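Long-range contacts in teicoplanin pseudoaglycone deacetylases Orf2 (Actinoplanes teichomyceticus, PDB 3DFM), which probably acts as a zinc-dependent deacetylase of the PIG-L family, hydrolysing a linear amide on the teicoplanin pseudoaglycone: residues 107-112 against 119-124; 154-159 against 182-187. All blocks are in the same frame, centred on the assembly; numbering follows the deposited sequence.

Interaction 1 of 2, residues 107-112 against 119-124; sequences RWLTAH and LAVNDH. With ZN (zinc ion), chain F.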
ATOM      1  N   ARG A 107       2.780 -25.850  -2.850  1.00 41.03           N
ATOM      2  CA  ARG A 107       3.793 -25.043  -3.520  1.00 40.32           C
ATOM      3  C   ARG A 107       3.845 -23.618  -2.968  1.00 39.02           C
ATOM      4  O   ARG A 107       2.845 -23.105  -2.473  1.00 38.22           O
ATOM      5  CB  ARG A 107       3.532 -24.988  -5.027  1.00 40.27           C
ATOM      6  CG  ARG A 107       3.864 -26.283  -5.770  1.00 42.02           C
ATOM      7  CD  ARG A 107       3.523 -26.168  -7.247  1.00 41.74           C
ATOM      8  NE  ARG A 107       2.129 -25.779  -7.469  1.00 43.06           N
ATOM      9  CZ  ARG A 107       1.708 -25.115  -8.539  1.00 45.10           C
ATOM     10  NH1 ARG A 107       2.570 -24.758  -9.487  1.00 44.58           N
ATOM     11  NH2 ARG A 107       0.427 -24.790  -8.659  1.00 46.24           N
ATOM     12  N   TRP A 108       5.013 -22.989  -3.071  1.00 37.88           N
ATOM     13  CA  TRP A 108       5.123 -21.557  -2.835  1.00 37.42           C
ATOM     14  C   TRP A 108       4.278 -20.840  -3.871  1.00 37.01           C
ATOM     15  O   TRP A 108       4.202 -21.274  -5.021  1.00 36.93           O
ATOM     16  CB  TRP A 108       6.578 -21.090  -2.937  1.00 36.98           C
ATOM     17  CG  TRP A 108       7.468 -21.612  -1.844  1.00 37.21           C
ATOM     18  CD1 TRP A 108       8.536 -22.457  -1.986  1.00 37.35           C
ATOM     19  CD2 TRP A 108       7.360 -21.337  -0.446  1.00 35.96           C
ATOM     20  NE1 TRP A 108       9.099 -22.719  -0.762  1.00 36.82           N
ATOM     21  CE2 TRP A 108       8.397 -22.043   0.201  1.00 37.37           C
ATOM     22  CE3 TRP A 108       6.492 -20.549   0.327  1.00 36.92           C
ATOM     23  CZ2 TRP A 108       8.590 -21.988   1.579  1.00 37.20           C
ATOM     24  CZ3 TRP A 108       6.679 -20.505   1.702  1.00 36.13           C
ATOM     25  CH2 TRP A 108       7.718 -21.215   2.313  1.00 37.39           C
ATOM     26  N   LEU A 109       3.627 -19.758  -3.470  1.00 36.71           N
ATOM     27  CA  LEU A 109       2.948 -18.899  -4.436  1.00 37.15           C
ATOM     28  C   LEU A 109       3.962 -18.302  -5.434  1.00 37.95           C
ATOM     29  O   LEU A 109       3.716 -18.280  -6.653  1.00 37.18           O
ATOM     30  CB  LEU A 109       2.152 -17.790  -3.726  1.00 37.07           C
ATOM     31  CG  LEU A 109       1.656 -16.627  -4.596  1.00 36.47           C
ATOM     32  CD1 LEU A 109       0.686 -17.108  -5.662  1.00 37.93           C
ATOM     33  CD2 LEU A 109       1.009 -15.555  -3.767  1.00 37.11           C
ATOM     34  N   THR A 110       5.094 -17.831  -4.921  1.00 38.74           N
ATOM     35  CA  THR A 110       6.095 -17.181  -5.767  1.00 40.77           C
ATOM     36  C   THR A 110       7.371 -18.010  -5.882  1.00 42.04           C
ATOM     37  O   THR A 110       7.939 -18.430  -4.881  1.00 41.63           O
ATOM     38  CB  THR A 110       6.470 -15.800  -5.231  1.00 40.36           C
ATOM     39  OG1 THR A 110       7.054 -15.958  -3.937  1.00 42.88           O
ATOM     40  CG2 THR A 110       5.249 -14.906  -5.125  1.00 39.76           C
ATOM     41  N   ALA A 111       7.818 -18.220  -7.116  1.00 44.61           N
ATOM     42  CA  ALA A 111       9.034 -18.985  -7.396  1.00 47.01           C
ATOM     43  C   ALA A 111      10.021 -18.107  -8.150  1.00 48.79           C
ATOM     44  O   ALA A 111       9.629 -17.143  -8.794  1.00 48.65           O
ATOM     45  CB  ALA A 111       8.697 -20.202  -8.220  1.00 46.88           C
ATOM     46  N   HIS A 112      11.305 -18.426  -8.086  1.00 51.68           N
ATOM     47  CA  HIS A 112      12.219 -17.681  -8.949  1.00 54.43           C
ATOM     48  C   HIS A 112      12.554 -18.382 -10.252  1.00 55.89           C
ATOM     49  O   HIS A 112      12.654 -19.608 -10.311  1.00 56.20           O
ATOM     50  CB  HIS A 112      13.479 -17.184  -8.238  1.00 54.42           C
ATOM     51  CG  HIS A 112      14.139 -16.041  -8.952  1.00 55.75           C
ATOM     52  ND1 HIS A 112      13.442 -15.175  -9.771  1.00 55.45           N
ATOM     53  CD2 HIS A 112      15.427 -15.622  -8.972  1.00 56.90           C
ATOM     54  CE1 HIS A 112      14.271 -14.274 -10.263  1.00 56.90           C
ATOM     55  NE2 HIS A 112      15.483 -14.524  -9.797  1.00 57.89           N
ATOM     56  N   LEU A 119       9.667 -11.551 -10.031  1.00 61.29           N
ATOM     57  CA  LEU A 119       9.370 -12.933  -9.644  1.00 59.32           C
ATOM     58  C   LEU A 119       8.065 -13.437 -10.258  1.00 57.64           C
ATOM     59  O   LEU A 119       7.067 -12.707 -10.329  1.00 57.58           O
ATOM     60  CB  LEU A 119       9.312 -13.073  -8.122  1.00 59.68           C
ATOM     61  CG  LEU A 119      10.495 -12.556  -7.303  1.00 60.07           C
ATOM     62  CD1 LEU A 119      10.112 -12.483  -5.835  1.00 60.18           C
ATOM     63  CD2 LEU A 119      11.736 -13.425  -7.499  1.00 61.05           C
ATOM     64  N   ALA A 120       8.085 -14.691 -10.704  1.00 55.16           N
ATOM     65  CA  ALA A 120       6.906 -15.315 -11.282  1.00 52.29           C
ATOM     66  C   ALA A 120       5.949 -15.815 -10.196  1.00 50.21           C
ATOM     67  O   ALA A 120       6.356 -16.484  -9.240  1.00 50.14           O
ATOM     68  CB  ALA A 120       7.309 -16.451 -12.215  1.00 52.71           C
ATOM     69  N   VAL A 121       4.679 -15.469 -10.355  1.00 47.38           N
ATOM     70  CA  VAL A 121       3.611 -15.960  -9.492  1.00 44.53           C
ATOM     71  C   VAL A 121       3.029 -17.210 -10.145  1.00 42.83           C
ATOM     72  O   VAL A 121       2.719 -17.212 -11.341  1.00 42.63           O
ATOM     73  CB  VAL A 121       2.518 -14.876  -9.304  1.00 44.50           C
ATOM     74  CG1 VAL A 121       1.317 -15.411  -8.549  1.00 43.63           C
ATOM     75  CG2 VAL A 121       3.096 -13.656  -8.596  1.00 44.05           C
ATOM     76  N   ASN A 122       2.912 -18.276  -9.364  1.00 40.40           N
ATOM     77  CA  ASN A 122       2.269 -19.497  -9.819  1.00 38.39           C
ATOM     78  C   ASN A 122       0.769 -19.285  -9.951  1.00 37.64           C
ATOM     79  O   ASN A 122       0.155 -18.613  -9.105  1.00 36.56           O
ATOM     80  CB  ASN A 122       2.551 -20.641  -8.848  1.00 38.12           C
ATOM     81  CG  ASN A 122       3.966 -21.175  -8.962  1.00 37.94           C
ATOM     82  OD1 ASN A 122       4.680 -21.306  -7.962  1.00 38.50           O
ATOM     83  ND2 ASN A 122       4.384 -21.486 -10.181  1.00 36.01           N
ATOM     84  N   ASP A 123       0.188 -19.856 -11.007  1.00 36.01           N
ATOM     85  CA  ASP A 123      -1.262 -19.836 -11.211  1.00 35.41           C
ATOM     86  C   ASP A 123      -1.972 -20.507 -10.031  1.00 34.59           C
ATOM     87  O   ASP A 123      -1.472 -21.487  -9.469  1.00 33.84           O
ATOM     88  CB  ASP A 123      -1.629 -20.554 -12.513  1.00 35.65           C
ATOM     89  CG  ASP A 123      -1.133 -19.810 -13.756  1.00 36.72           C
ATOM     90  OD1 ASP A 123      -1.525 -18.643 -13.946  1.00 37.17           O
ATOM     91  OD2 ASP A 123      -0.364 -20.398 -14.551  1.00 38.72           O
ATOM     92  N   HIS A 124      -3.129 -19.979  -9.656  1.00 33.98           N
ATOM     93  CA  HIS A 124      -3.875 -20.518  -8.510  1.00 34.28           C
ATOM     94  C   HIS A 124      -5.374 -20.269  -8.690  1.00 34.61           C
ATOM     95  O   HIS A 124      -5.773 -19.471  -9.539  1.00 34.41           O
ATOM     96  CB  HIS A 124      -3.355 -19.915  -7.196  1.00 34.00           C
ATOM     97  CG  HIS A 124      -3.172 -18.430  -7.249  1.00 35.14           C
ATOM     98  ND1 HIS A 124      -2.060 -17.837  -7.803  1.00 35.61           N
ATOM     99  CD2 HIS A 124      -3.969 -17.419  -6.830  1.00 35.09           C
ATOM    100  CE1 HIS A 124      -2.176 -16.523  -7.725  1.00 37.79           C
ATOM    101  NE2 HIS A 124      -3.325 -16.244  -7.137  1.00 37.65           N
TER
HETATM  102 ZN    ZN F 405      -4.286 -14.215  -7.071  1.00 51.92          ZN
HETATM  103  O   HOH W   1      -3.807 -15.217  -5.015  1.00 22.81           O
HETATM  104  O   HOH W   2      -2.780 -13.406  -5.786  1.00 30.70           O

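Interaction 2 of 2, residues 154-159 against 182-187; sequences TCAAIG and VRLWED. With ZN (zinc ion), chain E.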
ATOM      1  N   THR A 154      -7.337   3.984   0.613  1.00 25.80           N
ATOM      2  CA  THR A 154      -6.503   2.826   0.300  1.00 25.70           C
ATOM      3  C   THR A 154      -5.957   2.979  -1.135  1.00 25.40           C
ATOM      4  O   THR A 154      -6.109   4.044  -1.727  1.00 24.48           O
ATOM      5  CB  THR A 154      -7.260   1.477   0.547  1.00 25.98           C
ATOM      6  OG1 THR A 154      -6.321   0.396   0.571  1.00 25.97           O
ATOM      7  CG2 THR A 154      -8.300   1.228  -0.509  1.00 25.93           C
ATOM      8  N   CYS A 155      -5.300   1.951  -1.662  1.00 25.49           N
ATOM      9  CA  CYS A 155      -4.576   2.063  -2.947  1.00 25.98           C
ATOM     10  C   CYS A 155      -5.471   1.823  -4.158  1.00 26.45           C
ATOM     11  O   CYS A 155      -6.350   0.979  -4.114  1.00 27.18           O
ATOM     12  CB  CYS A 155      -3.418   1.053  -2.979  1.00 25.60           C
ATOM     13  SG  CYS A 155      -3.918  -0.667  -2.808  1.00 26.79           S
ATOM     14  N   ALA A 156      -5.220   2.533  -5.253  1.00 26.60           N
ATOM     15  CA  ALA A 156      -5.930   2.287  -6.501  1.00 26.90           C
ATOM     16  C   ALA A 156      -5.457   0.995  -7.184  1.00 27.73           C
ATOM     17  O   ALA A 156      -6.161   0.434  -8.031  1.00 27.63           O
ATOM     18  CB  ALA A 156      -5.782   3.494  -7.438  1.00 27.34           C
ATOM     19  N   ALA A 157      -4.285   0.506  -6.777  1.00 28.10           N
ATOM     20  CA  ALA A 157      -3.604  -0.650  -7.395  1.00 29.13           C
ATOM     21  C   ALA A 157      -3.172  -0.346  -8.835  1.00 29.99           C
ATOM     22  O   ALA A 157      -3.127  -1.228  -9.699  1.00 30.64           O
ATOM     23  CB  ALA A 157      -4.453  -1.939  -7.314  1.00 28.42           C
ATOM     24  N   ILE A 158      -2.860   0.915  -9.084  1.00 31.53           N
ATOM     25  CA  ILE A 158      -2.146   1.295 -10.295  1.00 32.96           C
ATOM     26  C   ILE A 158      -0.854   0.497 -10.267  1.00 33.57           C
ATOM     27  O   ILE A 158      -0.160   0.464  -9.245  1.00 34.00           O
ATOM     28  CB  ILE A 158      -1.865   2.820 -10.340  1.00 33.27           C
ATOM     29  CG1 ILE A 158      -3.152   3.582 -10.686  1.00 33.38           C
ATOM     30  CG2 ILE A 158      -0.741   3.153 -11.338  1.00 32.90           C
ATOM     31  CD1 ILE A 158      -3.154   5.029 -10.233  1.00 33.04           C
ATOM     32  N   GLY A 159      -0.569  -0.191 -11.370  1.00 34.35           N
ATOM     33  CA  GLY A 159       0.601  -1.057 -11.454  1.00 34.89           C
ATOM     34  C   GLY A 159       0.190  -2.509 -11.379  1.00 35.77           C
ATOM     35  O   GLY A 159       0.996  -3.404 -11.652  1.00 36.05           O
ATOM     36  N   VAL A 182     -15.047   5.976   0.916  1.00 32.87           N
ATOM     37  CA  VAL A 182     -13.719   5.471   0.594  1.00 31.73           C
ATOM     38  C   VAL A 182     -13.100   6.257  -0.574  1.00 31.19           C
ATOM     39  O   VAL A 182     -13.800   6.662  -1.502  1.00 30.45           O
ATOM     40  CB  VAL A 182     -13.750   3.928   0.343  1.00 32.05           C
ATOM     41  CG1 VAL A 182     -14.617   3.574  -0.858  1.00 32.87           C
ATOM     42  CG2 VAL A 182     -12.336   3.351   0.190  1.00 31.82           C
ATOM     43  N   ARG A 183     -11.791   6.506  -0.486  1.00 30.43           N
ATOM     44  CA  ARG A 183     -11.051   7.159  -1.548  1.00 29.95           C
ATOM     45  C   ARG A 183      -9.858   6.266  -1.887  1.00 28.82           C
ATOM     46  O   ARG A 183      -9.371   5.528  -1.025  1.00 28.19           O
ATOM     47  CB  ARG A 183     -10.555   8.546  -1.105  1.00 29.72           C
ATOM     48  CG  ARG A 183     -11.647   9.590  -0.902  1.00 30.65           C
ATOM     49  CD  ARG A 183     -11.066  10.999  -0.702  1.00 30.57           C
ATOM     50  NE  ARG A 183     -10.508  11.531  -1.951  1.00 32.38           N
ATOM     51  CZ  ARG A 183     -11.213  12.212  -2.850  1.00 32.71           C
ATOM     52  NH1 ARG A 183     -12.506  12.439  -2.640  1.00 32.74           N
ATOM     53  NH2 ARG A 183     -10.641  12.652  -3.964  1.00 30.85           N
ATOM     54  N   LEU A 184      -9.383   6.338  -3.128  1.00 28.32           N
ATOM     55  CA  LEU A 184      -8.165   5.613  -3.507  1.00 28.16           C
ATOM     56  C   LEU A 184      -7.046   6.602  -3.835  1.00 28.21           C
ATOM     57  O   LEU A 184      -7.281   7.576  -4.532  1.00 28.49           O
ATOM     58  CB  LEU A 184      -8.407   4.660  -4.688  1.00 27.52           C
ATOM     59  CG  LEU A 184      -9.600   3.699  -4.573  1.00 27.52           C
ATOM     60  CD1 LEU A 184      -9.760   2.889  -5.846  1.00 29.58           C
ATOM     61  CD2 LEU A 184      -9.501   2.778  -3.362  1.00 24.70           C
ATOM     62  N   TRP A 185      -5.845   6.336  -3.324  1.00 27.74           N
ATOM     63  CA  TRP A 185      -4.663   7.115  -3.664  1.00 27.16           C
ATOM     64  C   TRP A 185      -3.994   6.567  -4.923  1.00 27.51           C
ATOM     65  O   TRP A 185      -4.156   5.402  -5.266  1.00 27.13           O
ATOM     66  CB  TRP A 185      -3.662   7.155  -2.502  1.00 26.49           C
ATOM     67  CG  TRP A 185      -3.023   5.836  -2.068  1.00 25.65           C
ATOM     68  CD1 TRP A 185      -2.219   4.999  -2.822  1.00 24.18           C
ATOM     69  CD2 TRP A 185      -3.078   5.264  -0.758  1.00 25.44           C
ATOM     70  NE1 TRP A 185      -1.814   3.927  -2.059  1.00 24.52           N
ATOM     71  CE2 TRP A 185      -2.319   4.073  -0.785  1.00 25.22           C
ATOM     72  CE3 TRP A 185      -3.704   5.645   0.446  1.00 26.10           C
ATOM     73  CZ2 TRP A 185      -2.173   3.249   0.344  1.00 26.11           C
ATOM     74  CZ3 TRP A 185      -3.562   4.815   1.571  1.00 25.30           C
ATOM     75  CH2 TRP A 185      -2.806   3.632   1.506  1.00 25.30           C
ATOM     76  N   GLU A 186      -3.251   7.428  -5.606  1.00 28.09           N
ATOM     77  CA  GLU A 186      -2.473   7.019  -6.754  1.00 28.35           C
ATOM     78  C   GLU A 186      -1.213   6.333  -6.247  1.00 28.36           C
ATOM     79  O   GLU A 186      -0.409   6.961  -5.548  1.00 28.06           O
ATOM     80  CB  GLU A 186      -2.113   8.251  -7.578  1.00 28.79           C
ATOM     81  CG  GLU A 186      -1.254   7.948  -8.785  1.00 30.02           C
ATOM     82  CD  GLU A 186      -0.839   9.207  -9.532  1.00 30.35           C
ATOM     83  OE1 GLU A 186      -0.521  10.234  -8.883  1.00 30.65           O
ATOM     84  OE2 GLU A 186      -0.822   9.157 -10.774  1.00 31.84           O
ATOM     85  N   ASP A 187      -1.048   5.056  -6.596  1.00 28.71           N
ATOM     86  CA  ASP A 187       0.094   4.251  -6.119  1.00 29.21           C
ATOM     87  C   ASP A 187       1.431   4.829  -6.577  1.00 29.58           C
ATOM     88  O   ASP A 187       1.656   4.995  -7.780  1.00 29.53           O
ATOM     89  CB  ASP A 187      -0.004   2.801  -6.610  1.00 29.08           C
ATOM     90  CG  ASP A 187      -1.354   2.156  -6.305  1.00 29.92           C
ATOM     91  OD1 ASP A 187      -1.386   1.148  -5.569  1.00 29.62           O
ATOM     92  OD2 ASP A 187      -2.378   2.667  -6.795  1.00 31.28           O
TER
HETATM   93 ZN    ZN E 404      -0.381  10.929 -11.672  1.00 46.71          ZN
HETATM   94  O   HOH W   3      -2.698  11.890 -11.969  1.00 42.11           O

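Interaction 1 of 2, residues 107-112 against 119-124
T110 and V121 face each other as the non-hydrogen-bonded pair of a short antiparallel beta hairpin, with strands 110-111 and 120-121, on the surface of the PIG-L domain. A111 and A120 form the adjoining hydrogen-bonded pair. Backbone bonds hold the two arms unevenly: A111 N reaches A120 O at 3.1 Å, whereas the return bond from A120 N to A111 O is weak at 3.5 Å. Beyond the paired residues, N122 N gives a shorter bond to L109 O, 2.8 Å long and nearly straight (172° at the hydrogen). A CA-H...O contact from T110 CA to A120 O adds to this main-chain fastening.

The apolar contacts lie beside these bonds. L109 has its CG anti to the backbone N (chi1 166°), which brings CD1 toward V121 and H124 of the other arm. There CD1 packs tightly on V121 CG1 at 3.4 Å and also approaches the imidazole of H124 obliquely. At the other end, L119 CD2 meets H112 ND1 at 3.3 Å, the two side chains crossing at about a right angle; both also touch R58 of helix 54-62, placing this end of the hairpin against that helix. R107, bent at chi3, passes the N122 side chain at a distance, its charge being paired with D105 in a salt bridge, and W108 makes a cation-pi contact with K102.

The polar end of the contact is a metal site. H124 ND1 donates to N122 O at 2.7 Å, in the carbonyl plane and almost exactly in its own ring plane, fixing the rotation of the imidazole. With ND1 thus engaged, H124 NE2 binds a zinc ion at 2.2 Å, which is also held by two waters and by D129 OD1.

Interaction 2 of 2, residues 154-159 against 182-187
T154 O and W185 N join a parallel strand pair, 151-155 beside 182-185, the two strands of a beta-alpha-beta unit whose crossover helix is 162-177. Packing round this carbonyl is close: T154 O accepts a 2.8 Å hydrogen bond from W185 N, receives a CA-H...O contact from L184 CA, and lies 3.4 Å above the plane of the W185 indole, offset toward the rim. T154 N to R183 O and A156 N to W185 O complete the main-chain bonding. The W185 ring folds back over the neighbouring strand because its CG stands between the backbone N and the carbonyl carbon (chi1 64°); C155 CA then makes a CH-pi contact, 3.7 Å from the centroid of the five-membered ring. Replacing W185 by an alanine would probably uncover this backbone and open a gap against A20, S23 and F24 of helix 19-33. On the other face of the sheet, the side chains of T154 and L184 lie side by side, pointing the same way, with CG2 and CD2 tight at 3.5 Å.

The looser side is that of R183, partly exposed, whose guanidinium leads off to T264 on strand 263-269. The turn after the strands is buried again. I158 CD1 touches E186 CG at 3.8 Å; E186 points away from 154-159, and its OE2 binds a zinc ion at 2.0 Å together with H250 and a water.

D187 reaches back into the loop: its OD2 takes a weak hydrogen bond from I158 N at 2.9 Å, and its OD1 accepts one from H164 ND1. Since H164 is a ligand of another zinc, D187 is a second-shell residue, its carboxylate consistent with a part in orienting that imidazole.

The centre of interaction 1, a surface contact, lies about 21 Å from that of the chain, and the centre of interaction 2, a buried one, about 8 Å; the two centres are about 24 Å apart and the contacts do not touch. They share no strand: the first joins the two arms of an antiparallel hairpin of its own, the second two neighbouring parallel strands of the central mixed sheet. Buried area is nearly equal, but its make-up differs. Interaction 1 combines antiparallel bonding, one return bond weak, with leucine packing and polar side chains partly open to solvent; interaction 2 adds a carboxylate bond and an indole face to parallel bonding. Each carries one zinc ligand, a histidine and a glutamate respectively.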